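Local coordinates for protein 3-phytase (Klebsiella pneumoniae, PDB 2WNH) that probably hydrolyses phytate (inositol hexakisphosphate) as a 3-phytase of the histidine acid phosphatase family, at residues A95-R100 / L130-K135; G217-L222 / D346-L351; V274-S279 / L323-D328. The protein carries 3 engineered substitutions. All coordinates share one frame; numbering follows the deposited sequence. Where two conformers were deposited one is given.

Interaction 1 (A95-R100 / L130-K135)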
loop_
_atom_site.group_PDB
_atom_site.type_symbol
_atom_site.label_atom_id
_atom_site.label_comp_id
_atom_site.label_asym_id
_atom_site.label_seq_id
_atom_site.Cartn_x
_atom_site.Cartn_y
_atom_site.Cartn_z
ATOM N N ALA B 95 -27.309 -10.298 -9.473
ATOM C CA ALA B 95 -27.157 -9.942 -10.881
ATOM C C ALA B 95 -28.109 -10.736 -11.753
ATOM O O ALA B 95 -28.326 -11.932 -11.531
ATOM C CB ALA B 95 -25.727 -10.185 -11.342
ATOM N N SER B 96 -28.630 -10.075 -12.788
ATOM C CA SER B 96 -29.293 -10.772 -13.891
ATOM C C SER B 96 -28.334 -11.865 -14.441
ATOM O O SER B 96 -27.102 -11.656 -14.468
ATOM C CB SER B 96 -29.661 -9.746 -14.966
ATOM O OG SER B 96 -29.941 -10.405 -16.179
ATOM N N PRO B 97 -28.871 -13.054 -14.828
ATOM C CA PRO B 97 -27.964 -14.168 -15.142
ATOM C C PRO B 97 -27.148 -14.058 -16.430
ATOM O O PRO B 97 -26.287 -14.925 -16.660
ATOM C CB PRO B 97 -28.900 -15.405 -15.169
ATOM C CG PRO B 97 -30.237 -14.863 -15.498
ATOM C CD PRO B 97 -30.294 -13.459 -14.890
ATOM N N LEU B 98 -27.359 -13.016 -17.230
ATOM C CA LEU B 98 -26.566 -12.830 -18.459
ATOM C C LEU B 98 -25.104 -12.587 -18.066
ATOM O O LEU B 98 -24.820 -12.064 -16.973
ATOM C CB LEU B 98 -27.085 -11.656 -19.309
ATOM C CG LEU B 98 -28.319 -11.922 -20.182
ATOM C CD1 LEU B 98 -29.560 -11.931 -19.323
ATOM C CD2 LEU B 98 -28.459 -10.873 -21.261
ATOM N N GLN B 99 -24.188 -13.008 -18.933
ATOM C CA GLN B 99 -22.757 -12.774 -18.711
ATOM C C GLN B 99 -22.480 -11.284 -18.404
ATOM O O GLN B 99 -21.725 -10.979 -17.475
ATOM C CB GLN B 99 -21.945 -13.213 -19.943
ATOM C CG GLN B 99 -20.421 -13.308 -19.707
ATOM C CD GLN B 99 -19.694 -11.965 -19.863
ATOM O OE1 GLN B 99 -20.265 -10.967 -20.309
ATOM N NE2 GLN B 99 -18.429 -11.938 -19.466
ATOM N N ARG B 100 -23.066 -10.388 -19.194
ATOM C CA ARG B 100 -22.727 -8.941 -19.102
ATOM C C ARG B 100 -23.057 -8.356 -17.723
ATOM O O ARG B 100 -22.329 -7.509 -17.210
ATOM C CB ARG B 100 -23.316 -8.088 -20.259
ATOM C CG ARG B 100 -24.826 -8.115 -20.420
ATOM C CD ARG B 100 -25.203 -7.197 -21.566
ATOM N NE ARG B 100 -26.614 -7.328 -21.939
ATOM C CZ ARG B 100 -27.056 -8.127 -22.909
ATOM N NH1 ARG B 100 -26.220 -8.896 -23.588
ATOM N NH2 ARG B 100 -28.348 -8.191 -23.170
ATOM N N LEU B 130 -37.141 -10.815 -11.100
ATOM C CA LEU B 130 -37.006 -9.373 -10.950
ATOM C C LEU B 130 -36.656 -8.689 -12.268
ATOM O O LEU B 130 -36.939 -7.513 -12.439
ATOM C CB LEU B 130 -35.882 -9.058 -9.966
ATOM C CG LEU B 130 -36.101 -9.381 -8.489
ATOM C CD1 LEU B 130 -34.764 -9.205 -7.768
ATOM C CD2 LEU B 130 -37.195 -8.468 -7.889
ATOM N N PHE B 131 -36.026 -9.435 -13.176
ATOM C CA PHE B 131 -35.402 -8.854 -14.364
ATOM C C PHE B 131 -35.971 -9.321 -15.718
ATOM O O PHE B 131 -36.302 -8.496 -16.562
ATOM C CB PHE B 131 -33.887 -9.097 -14.323
ATOM C CG PHE B 131 -33.225 -8.673 -13.027
ATOM C CD1 PHE B 131 -33.386 -7.388 -12.510
ATOM C CD2 PHE B 131 -32.399 -9.571 -12.348
ATOM C CE1 PHE B 131 -32.754 -7.017 -11.313
ATOM C CE2 PHE B 131 -31.744 -9.194 -11.179
ATOM C CZ PHE B 131 -31.933 -7.934 -10.652
ATOM N N GLN B 132 -36.061 -10.638 -15.913
ATOM C CA GLN B 132 -36.627 -11.238 -17.132
ATOM C C GLN B 132 -38.127 -11.389 -16.919
ATOM O O GLN B 132 -38.669 -12.496 -16.938
ATOM C CB GLN B 132 -35.974 -12.601 -17.406
ATOM C CG GLN B 132 -34.561 -12.501 -17.991
ATOM C CD GLN B 132 -33.509 -12.035 -16.978
ATOM O OE1 GLN B 132 -33.460 -12.540 -15.859
ATOM N NE2 GLN B 132 -32.670 -11.063 -17.372
ATOM N N THR B 133 -38.783 -10.256 -16.695
ATOM C CA THR B 133 -40.197 -10.233 -16.308
ATOM C C THR B 133 -41.140 -10.665 -17.446
ATOM O O THR B 133 -42.285 -11.059 -17.208
ATOM C CB THR B 133 -40.602 -8.846 -15.767
ATOM O OG1 THR B 133 -40.243 -7.832 -16.719
ATOM C CG2 THR B 133 -39.909 -8.581 -14.445
ATOM N N ASP B 134 -40.637 -10.638 -18.674
ATOM C CA ASP B 134 -41.417 -11.132 -19.802
ATOM C C ASP B 134 -41.475 -12.662 -19.825
ATOM O O ASP B 134 -42.145 -13.260 -20.673
ATOM C CB ASP B 134 -40.904 -10.538 -21.123
ATOM C CG ASP B 134 -39.422 -10.822 -21.377
ATOM O OD1 ASP B 134 -38.694 -11.256 -20.452
ATOM O OD2 ASP B 134 -38.979 -10.602 -22.527
ATOM N N LYS B 135 -40.806 -13.301 -18.868
ATOM C CA LYS B 135 -40.768 -14.764 -18.814
ATOM C C LYS B 135 -41.654 -15.355 -17.705
ATOM O O LYS B 135 -41.627 -16.563 -17.484
ATOM C CB LYS B 135 -39.317 -15.274 -18.653
ATOM C CG LYS B 135 -38.321 -14.790 -19.712
ATOM C CD LYS B 135 -38.739 -15.175 -21.138
ATOM C CE LYS B 135 -37.926 -14.412 -22.176
ATOM N NZ LYS B 135 -38.492 -14.599 -23.552
#
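The link from strand 91-95 of the central mixed sheet to helix 99-112, part of the α/β fold of histidine phosphatases, is met here by the loop that precedes helix 143-154. One hydrogen bond joins them: Gln132 NE2 donates to Ser96 OG over 3.1 Å with an N-H...O angle of 152°, and the acceptor lies close to the amide plane. On the other branch of the same amide, Gln132 OE1 approaches Pro97 CD at 3.4 Å, tip to tip. The Phe131 ring meets the serine obliquely, CE2 lying 3.6 Å from Ser96 N and CD2 lying 3.8 Å from Ser96 CB.

Torsions explain the reach. Ser96 OG is anti to its backbone N (chi1 163°), and the Gln132 chain, bent at chi2 (72°), carries its amide back to it from the centre of an inverse gamma turn.

A second shell fixes both groups. Ser96 OG is also hydrogen-bonded to His290 NE2, and Gln132 OE1 to the backbone N of Asp128, so each end of the amide has a partner. His290 begins the family's HD sequence, which places the serine at the border of the probable catalytic centre, while Arg100 in the first turn of helix 99-112 touches His25 of the RHGxRxP signature. The Phe131 side chain also touches Leu266 of helix 256-274. At the N-cap position of helix 99-112, the Leu98 side chain crosses the glutamine obliquely, its CD1 lying 3.8 Å from Gln132 NE2.

Interaction 2 (G217-L222 / D346-L351); sequences GWSENL and DDLRRL
The guanidinium of Arg349 is sandwiched. One face lies on the indole of Trp218, with centres 4.3 Å apart and planes inclined by 25°, a stacked cation-pi pair; over the opposite face Asn221 OD1 sits 3.3 Å above the plane, its amide nearly upright on the guanidinium at 83°. Backbone carbonyls occupy the guanidinium edge. NH1 donates to Trp218 O at 3.0 Å, a fairly straight bond (156°) on a carbonyl lone pair. NH2 donates to Leu222 O at 2.9 Å, reaching it from above the carbonyl plane, and NH1 adds a weak bond to the same oxygen. The Trp218 face also receives Arg349 CD, 3.4 Å above the ring plane, in a CH-pi contact over the five-membered ring. At the indole edge NE1 makes a weak hydrogen bond of 3.1 Å to Asp346 OD1.

Arg349 reaches this slot because CG is anti to its backbone N and the chain stays extended from CG to NE, crossing Trp218 at about a right angle. Closer to the main chain, Arg349 CA approaches Ser219 O at 3.4 Å as a CA-H...O contact, and Leu348 CB packs on Ser219 CB at 4.0 Å.

Arg349 NE and the Asn221 amide turn to the second subunit: NE bonds Gly115 O, and Asn221 OD1 bonds Gly117 N, of that neighbouring chain, on either side of Cys116 in its Cys85-Cys116 disulfide. The guanidinium charge probably complements the partial negative charge at the C-terminal end of helix 204-219. Trp218 O accepts from both Asn221 N and Arg349 NH1. Asn221 and Leu351 each have positive phi with two bonds back into the last turn: two helix C-termini closed by Schellman motifs, an arginine from one hydrogen-bonding to carbonyls at the end of the other, at a subunit interface.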
loop_
_atom_site.group_PDB
_atom_site.type_symbol
_atom_site.label_atom_id
_atom_site.label_comp_id
_atom_site.label_asym_id
_atom_site.label_seq_id
_atom_site.Cartn_x
_atom_site.Cartn_y
_atom_site.Cartn_z
ATOM N N GLY B 217 -19.618 2.342 -28.526
ATOM C CA GLY B 217 -18.283 2.410 -29.177
ATOM C C GLY B 217 -17.421 3.621 -28.797
ATOM O O GLY B 217 -16.183 3.480 -28.666
ATOM N N TRP B 218 -18.056 4.796 -28.647
ATOM C CA TRP B 218 -17.391 6.003 -28.119
ATOM C C TRP B 218 -16.873 5.718 -26.712
ATOM O O TRP B 218 -15.699 5.943 -26.386
ATOM C CB TRP B 218 -18.327 7.233 -28.071
ATOM C CG TRP B 218 -17.573 8.462 -27.574
ATOM C CD1 TRP B 218 -17.514 8.944 -26.287
ATOM C CD2 TRP B 218 -16.706 9.298 -28.355
ATOM N NE1 TRP B 218 -16.677 10.043 -26.232
ATOM C CE2 TRP B 218 -16.182 10.288 -27.490
ATOM C CE3 TRP B 218 -16.351 9.324 -29.718
ATOM C CZ2 TRP B 218 -15.293 11.287 -27.937
ATOM C CZ3 TRP B 218 -15.461 10.327 -30.164
ATOM C CH2 TRP B 218 -14.950 11.291 -29.271
ATOM N N SER B 219 -17.777 5.224 -25.875
ATOM C CA SER B 219 -17.488 4.990 -24.457
ATOM C C SER B 219 -16.397 3.943 -24.262
ATOM O O SER B 219 -15.635 4.009 -23.275
ATOM C CB SER B 219 -18.763 4.544 -23.742
ATOM O OG SER B 219 -19.764 5.539 -23.888
ATOM N N GLU B 220 -16.347 2.992 -25.191
ATOM C CA GLU B 220 -15.357 1.903 -25.251
ATOM C C GLU B 220 -13.924 2.374 -25.547
ATOM O O GLU B 220 -12.959 1.630 -25.347
ATOM C CB GLU B 220 -15.796 0.892 -26.343
ATOM C CG GLU B 220 -14.823 -0.270 -26.664
ATOM C CD GLU B 220 -14.825 -1.367 -25.595
ATOM O OE1 GLU B 220 -15.458 -1.194 -24.544
ATOM O OE2 GLU B 220 -14.188 -2.432 -25.817
ATOM N N ASN B 221 -13.786 3.585 -26.076
ATOM C CA ASN B 221 -12.491 3.991 -26.667
ATOM C C ASN B 221 -12.086 3.160 -27.911
ATOM O O ASN B 221 -10.892 2.853 -28.128
ATOM C CB ASN B 221 -11.361 4.013 -25.600
ATOM C CG ASN B 221 -10.142 4.819 -26.057
ATOM O OD1 ASN B 221 -10.265 5.717 -26.901
ATOM N ND2 ASN B 221 -8.959 4.495 -25.515
ATOM N N LEU B 222 -13.076 2.770 -28.732
ATOM C CA LEU B 222 -12.763 2.238 -30.073
ATOM C C LEU B 222 -12.019 3.305 -30.873
ATOM O O LEU B 222 -12.308 4.499 -30.736
ATOM C CB LEU B 222 -14.049 1.904 -30.855
ATOM C CG LEU B 222 -14.849 0.653 -30.512
ATOM C CD1 LEU B 222 -16.006 0.494 -31.504
ATOM C CD2 LEU B 222 -14.034 -0.649 -30.485
ATOM N N ASP B 346 -16.866 11.418 -22.276
ATOM C CA ASP B 346 -15.400 11.437 -22.376
ATOM C C ASP B 346 -14.740 10.759 -21.172
ATOM O O ASP B 346 -13.699 10.122 -21.324
ATOM C CB ASP B 346 -14.845 12.847 -22.638
ATOM C CG ASP B 346 -14.937 13.243 -24.118
ATOM O OD1 ASP B 346 -15.000 12.336 -25.000
ATOM O OD2 ASP B 346 -14.962 14.456 -24.381
ATOM N N ASP B 347 -15.357 10.867 -19.997
ATOM C CA ASP B 347 -14.836 10.202 -18.785
ATOM C C ASP B 347 -14.827 8.677 -18.958
ATOM O O ASP B 347 -13.866 8.005 -18.543
ATOM C CB ASP B 347 -15.617 10.645 -17.538
ATOM C CG ASP B 347 -15.127 12.009 -16.993
ATOM O OD1 ASP B 347 -14.148 12.591 -17.530
ATOM O OD2 ASP B 347 -15.707 12.492 -16.018
ATOM N N LEU B 348 -15.872 8.136 -19.592
ATOM C CA LEU B 348 -15.934 6.695 -19.882
ATOM C C LEU B 348 -14.864 6.334 -20.902
ATOM O O LEU B 348 -14.123 5.385 -20.701
ATOM C CB LEU B 348 -17.315 6.303 -20.421
ATOM C CG LEU B 348 -18.397 6.310 -19.350
ATOM C CD1 LEU B 348 -19.778 6.247 -20.029
ATOM C CD2 LEU B 348 -18.247 5.170 -18.332
ATOM N N ARG B 349 -14.775 7.119 -21.985
ATOM C CA ARG B 349 -13.794 6.862 -23.028
ATOM C C ARG B 349 -12.370 6.864 -22.464
ATOM O O ARG B 349 -11.543 6.033 -22.859
ATOM C CB ARG B 349 -13.925 7.893 -24.154
ATOM C CG ARG B 349 -13.046 7.579 -25.373
ATOM C CD ARG B 349 -13.394 8.469 -26.553
ATOM N NE ARG B 349 -12.514 8.215 -27.699
ATOM C CZ ARG B 349 -12.703 7.282 -28.632
ATOM N NH1 ARG B 349 -13.768 6.479 -28.593
ATOM N NH2 ARG B 349 -11.827 7.164 -29.639
ATOM N N ARG B 350 -12.108 7.780 -21.533
ATOM C CA ARG B 350 -10.753 7.967 -20.960
ATOM C C ARG B 350 -10.456 7.086 -19.737
ATOM O O ARG B 350 -9.345 7.138 -19.181
ATOM C CB ARG B 350 -10.540 9.446 -20.603
ATOM C CG ARG B 350 -10.582 10.413 -21.822
ATOM C CD ARG B 350 -10.588 11.860 -21.348
ATOM N NE ARG B 350 -9.439 12.089 -20.464
ATOM C CZ ARG B 350 -8.223 12.445 -20.876
ATOM N NH1 ARG B 350 -7.976 12.646 -22.164
ATOM N NH2 ARG B 350 -7.252 12.611 -19.991
ATOM N N LEU B 351 -11.425 6.275 -19.318
ATOM C CA LEU B 351 -11.318 5.519 -18.053
ATOM C C LEU B 351 -10.898 6.432 -16.899
ATOM O O LEU B 351 -10.043 6.068 -16.061
ATOM C CB LEU B 351 -10.383 4.312 -18.193
ATOM C CG LEU B 351 -10.881 3.201 -19.131
ATOM C CD1 LEU B 351 -9.855 2.096 -19.242
ATOM C CD2 LEU B 351 -12.232 2.627 -18.625
#

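Interaction 3 (V274-S279 / L323-D328). Engineered in segment 274-279: Ser279 (natural residue Asn).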
loop_
_atom_site.group_PDB
_atom_site.type_symbol
_atom_site.label_atom_id
_atom_site.label_comp_id
_atom_site.label_asym_id
_atom_site.label_seq_id
_atom_site.Cartn_x
_atom_site.Cartn_y
_atom_site.Cartn_z
ATOM N N VAL B 274 -35.346 -1.032 0.934
ATOM C CA VAL B 274 -34.796 0.168 1.588
ATOM C C VAL B 274 -35.492 0.450 2.921
ATOM O O VAL B 274 -35.063 1.294 3.702
ATOM C CB VAL B 274 -34.813 1.421 0.640
ATOM C CG1 VAL B 274 -36.229 2.054 0.577
ATOM C CG2 VAL B 274 -33.751 2.439 1.078
ATOM N N LYS B 275 -36.594 -0.256 3.154
ATOM C CA LYS B 275 -37.293 -0.183 4.415
ATOM C C LYS B 275 -36.545 -0.945 5.492
ATOM O O LYS B 275 -35.832 -1.920 5.200
ATOM C CB LYS B 275 -38.701 -0.743 4.272
ATOM C CG LYS B 275 -39.631 0.181 3.553
ATOM C CD LYS B 275 -40.979 -0.473 3.411
ATOM C CE LYS B 275 -41.823 0.309 2.437
ATOM N NZ LYS B 275 -42.650 -0.616 1.618
ATOM N N PRO B 276 -36.685 -0.504 6.756
ATOM C CA PRO B 276 -36.108 -1.329 7.794
ATOM C C PRO B 276 -36.771 -2.714 7.769
ATOM O O PRO B 276 -37.840 -2.898 7.190
ATOM C CB PRO B 276 -36.451 -0.558 9.077
ATOM C CG PRO B 276 -36.606 0.860 8.628
ATOM C CD PRO B 276 -37.310 0.712 7.305
ATOM N N GLU B 277 -36.095 -3.688 8.338
ATOM C CA GLU B 277 -36.627 -5.050 8.463
ATOM C C GLU B 277 -36.597 -5.832 7.133
ATOM O O GLU B 277 -37.176 -6.905 7.027
ATOM C CB GLU B 277 -38.020 -5.084 9.153
ATOM C CG GLU B 277 -38.338 -3.954 10.196
ATOM C CD GLU B 277 -37.242 -3.688 11.279
ATOM O OE1 GLU B 277 -36.199 -4.390 11.344
ATOM O OE2 GLU B 277 -37.446 -2.746 12.086
ATOM N N ALA B 278 -35.896 -5.289 6.132
ATOM C CA ALA B 278 -35.694 -5.983 4.853
ATOM C C ALA B 278 -34.893 -7.261 5.030
ATOM O O ALA B 278 -34.023 -7.343 5.900
ATOM C CB ALA B 278 -34.981 -5.078 3.885
ATOM N N SER B 279 -35.184 -8.260 4.198
ATOM C CA SER B 279 -34.313 -9.423 4.033
ATOM C C SER B 279 -33.737 -9.382 2.613
ATOM O O SER B 279 -34.490 -9.195 1.642
ATOM C CB SER B 279 -35.077 -10.735 4.247
ATOM O OG SER B 279 -34.262 -11.840 3.872
ATOM N N LEU B 323 -31.384 4.234 -4.046
ATOM C CA LEU B 323 -32.188 4.677 -2.897
ATOM C C LEU B 323 -31.330 4.539 -1.634
ATOM O O LEU B 323 -30.749 3.478 -1.397
ATOM C CB LEU B 323 -33.408 3.778 -2.726
ATOM C CG LEU B 323 -34.268 3.502 -3.958
ATOM C CD1 LEU B 323 -35.373 2.482 -3.598
ATOM C CD2 LEU B 323 -34.846 4.784 -4.513
ATOM N N GLU B 324 -31.284 5.596 -0.834
ATOM C CA GLU B 324 -30.576 5.581 0.451
ATOM C C GLU B 324 -31.513 5.935 1.605
ATOM O O GLU B 324 -32.174 6.965 1.562
ATOM C CB GLU B 324 -29.431 6.612 0.439
ATOM C CG GLU B 324 -28.219 6.213 -0.434
ATOM C CD GLU B 324 -27.196 7.348 -0.615
ATOM O OE1 GLU B 324 -27.437 8.502 -0.161
ATOM O OE2 GLU B 324 -26.138 7.103 -1.240
ATOM N N ARG B 325 -31.517 5.109 2.650
ATOM C CA ARG B 325 -32.209 5.469 3.899
ATOM C C ARG B 325 -31.231 6.119 4.860
ATOM O O ARG B 325 -30.210 5.528 5.204
ATOM C CB ARG B 325 -32.836 4.240 4.575
ATOM C CG ARG B 325 -33.775 4.641 5.726
ATOM C CD ARG B 325 -34.425 3.438 6.347
ATOM N NE ARG B 325 -33.569 2.731 7.295
ATOM C CZ ARG B 325 -33.150 1.475 7.147
ATOM N NH1 ARG B 325 -33.463 0.774 6.055
ATOM N NH2 ARG B 325 -32.397 0.919 8.091
ATOM N N TRP B 326 -31.568 7.346 5.264
ATOM C CA TRP B 326 -30.803 8.157 6.191
ATOM C C TRP B 326 -31.586 8.382 7.470
ATOM O O TRP B 326 -32.807 8.336 7.484
ATOM C CB TRP B 326 -30.499 9.518 5.580
ATOM C CG TRP B 326 -29.468 9.471 4.473
ATOM C CD1 TRP B 326 -29.682 9.169 3.138
ATOM C CD2 TRP B 326 -28.061 9.738 4.597
ATOM N NE1 TRP B 326 -28.501 9.240 2.446
ATOM C CE2 TRP B 326 -27.489 9.585 3.306
ATOM C CE3 TRP B 326 -27.229 10.086 5.672
ATOM C CZ2 TRP B 326 -26.113 9.769 3.062
ATOM C CZ3 TRP B 326 -25.852 10.276 5.429
ATOM C CH2 TRP B 326 -25.315 10.124 4.127
ATOM N N ARG B 327 -30.862 8.653 8.542
ATOM C CA ARG B 327 -31.489 8.910 9.835
ATOM C C ARG B 327 -30.902 10.186 10.397
ATOM O O ARG B 327 -29.679 10.413 10.348
ATOM C CB ARG B 327 -31.226 7.739 10.772
ATOM C CG ARG B 327 -31.817 7.905 12.132
ATOM C CD ARG B 327 -32.124 6.539 12.697
ATOM N NE ARG B 327 -30.901 5.757 12.917
ATOM C CZ ARG B 327 -30.899 4.533 13.432
ATOM N NH1 ARG B 327 -32.048 3.962 13.775
ATOM N NH2 ARG B 327 -29.750 3.881 13.604
ATOM N N ASP B 328 -31.797 11.034 10.916
ATOM C CA ASP B 328 -31.419 12.176 11.712
ATOM C C ASP B 328 -30.992 11.675 13.109
ATOM O O ASP B 328 -31.840 11.244 13.883
ATOM C CB ASP B 328 -32.636 13.112 11.817
ATOM C CG ASP B 328 -32.360 14.369 12.643
ATOM O OD1 ASP B 328 -31.229 14.559 13.137
ATOM O OD2 ASP B 328 -33.296 15.174 12.795
HETATM O O HOH W 1 -33.166 -2.165 5.144
#
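The connection from helix 256-274 to strand 284-289 lies against strand 320-328 of the mixed central sheet through Val274 and the first half of a type II beta turn, Lys275 to Ala278. Pro276 and Glu277 fill the turn's two central positions, the latter with positive phi; the closing bond from Ala278 N to Lys275 O is weak at 3.5 Å.

Arg325 is the polar link. Its NH1 donates to Val274 O at 2.9 Å, nearly straight (158°), with the oxygen in the guanidinium plane but the donor 53° out of the carbonyl plane. The same nitrogen donates to a water at 3.1 Å, and that water donates to Lys275 O at 2.7 Å, so successive carbonyls of the loop are held directly and through solvent. A bend at chi3 (80°) turns one face of the guanidinium to the proline ring: Pro276 CG stands over its centre, 3.8 Å from Arg325 CZ.

Val274 CG2, anti to its backbone N, points at the strand. It makes an apolar contact with Leu323 CB at 4.0 Å and packs on the strand backbone, 3.8 Å from Arg325 N. Val274 also packs on Leu336 of strand 334-342 and on Ile385 of helix 381-388.

Further out, Arg325 NE forms a salt bridge with Glu17 of the adjacent strand 14-24, which holds NE while NH1 serves the loop and probably offsets the nearby charge of Arg334. Glu324 projects away from the loop; its OE2 bonds Tyr75 and Tyr339, and its OE1 pairs with Arg337. That same OE1 receives Trp326 NE1 at 2.9 Å, the indole N-H arriving from above the carboxylate plane.

The three contacts are separate: centres of interactions 1 and 2 lie 26 Å apart, 1 and 3 lie 25 Å apart, and 2 and 3, on opposite sides of the chain's centre, 35 Å. Helix 256-274 relates interactions 1 and 3: Thr133 packs on it, and it leads into segment 274-279. Interaction 1 borders the probable catalytic centre. In interaction 2, the Asp346 side chain lies about 9 Å from that of His358, a Mg(2+) site seen in a structure of this protein, with no Mg(2+) bound to this chain; a glycerol, probably from the crystallisation liquor, lies about 4 Å from the Leu222 side chain and bonds Glu220 O and Asn221 O. Asp110 on helix 99-112 of a neighbouring subunit bonds Asn221.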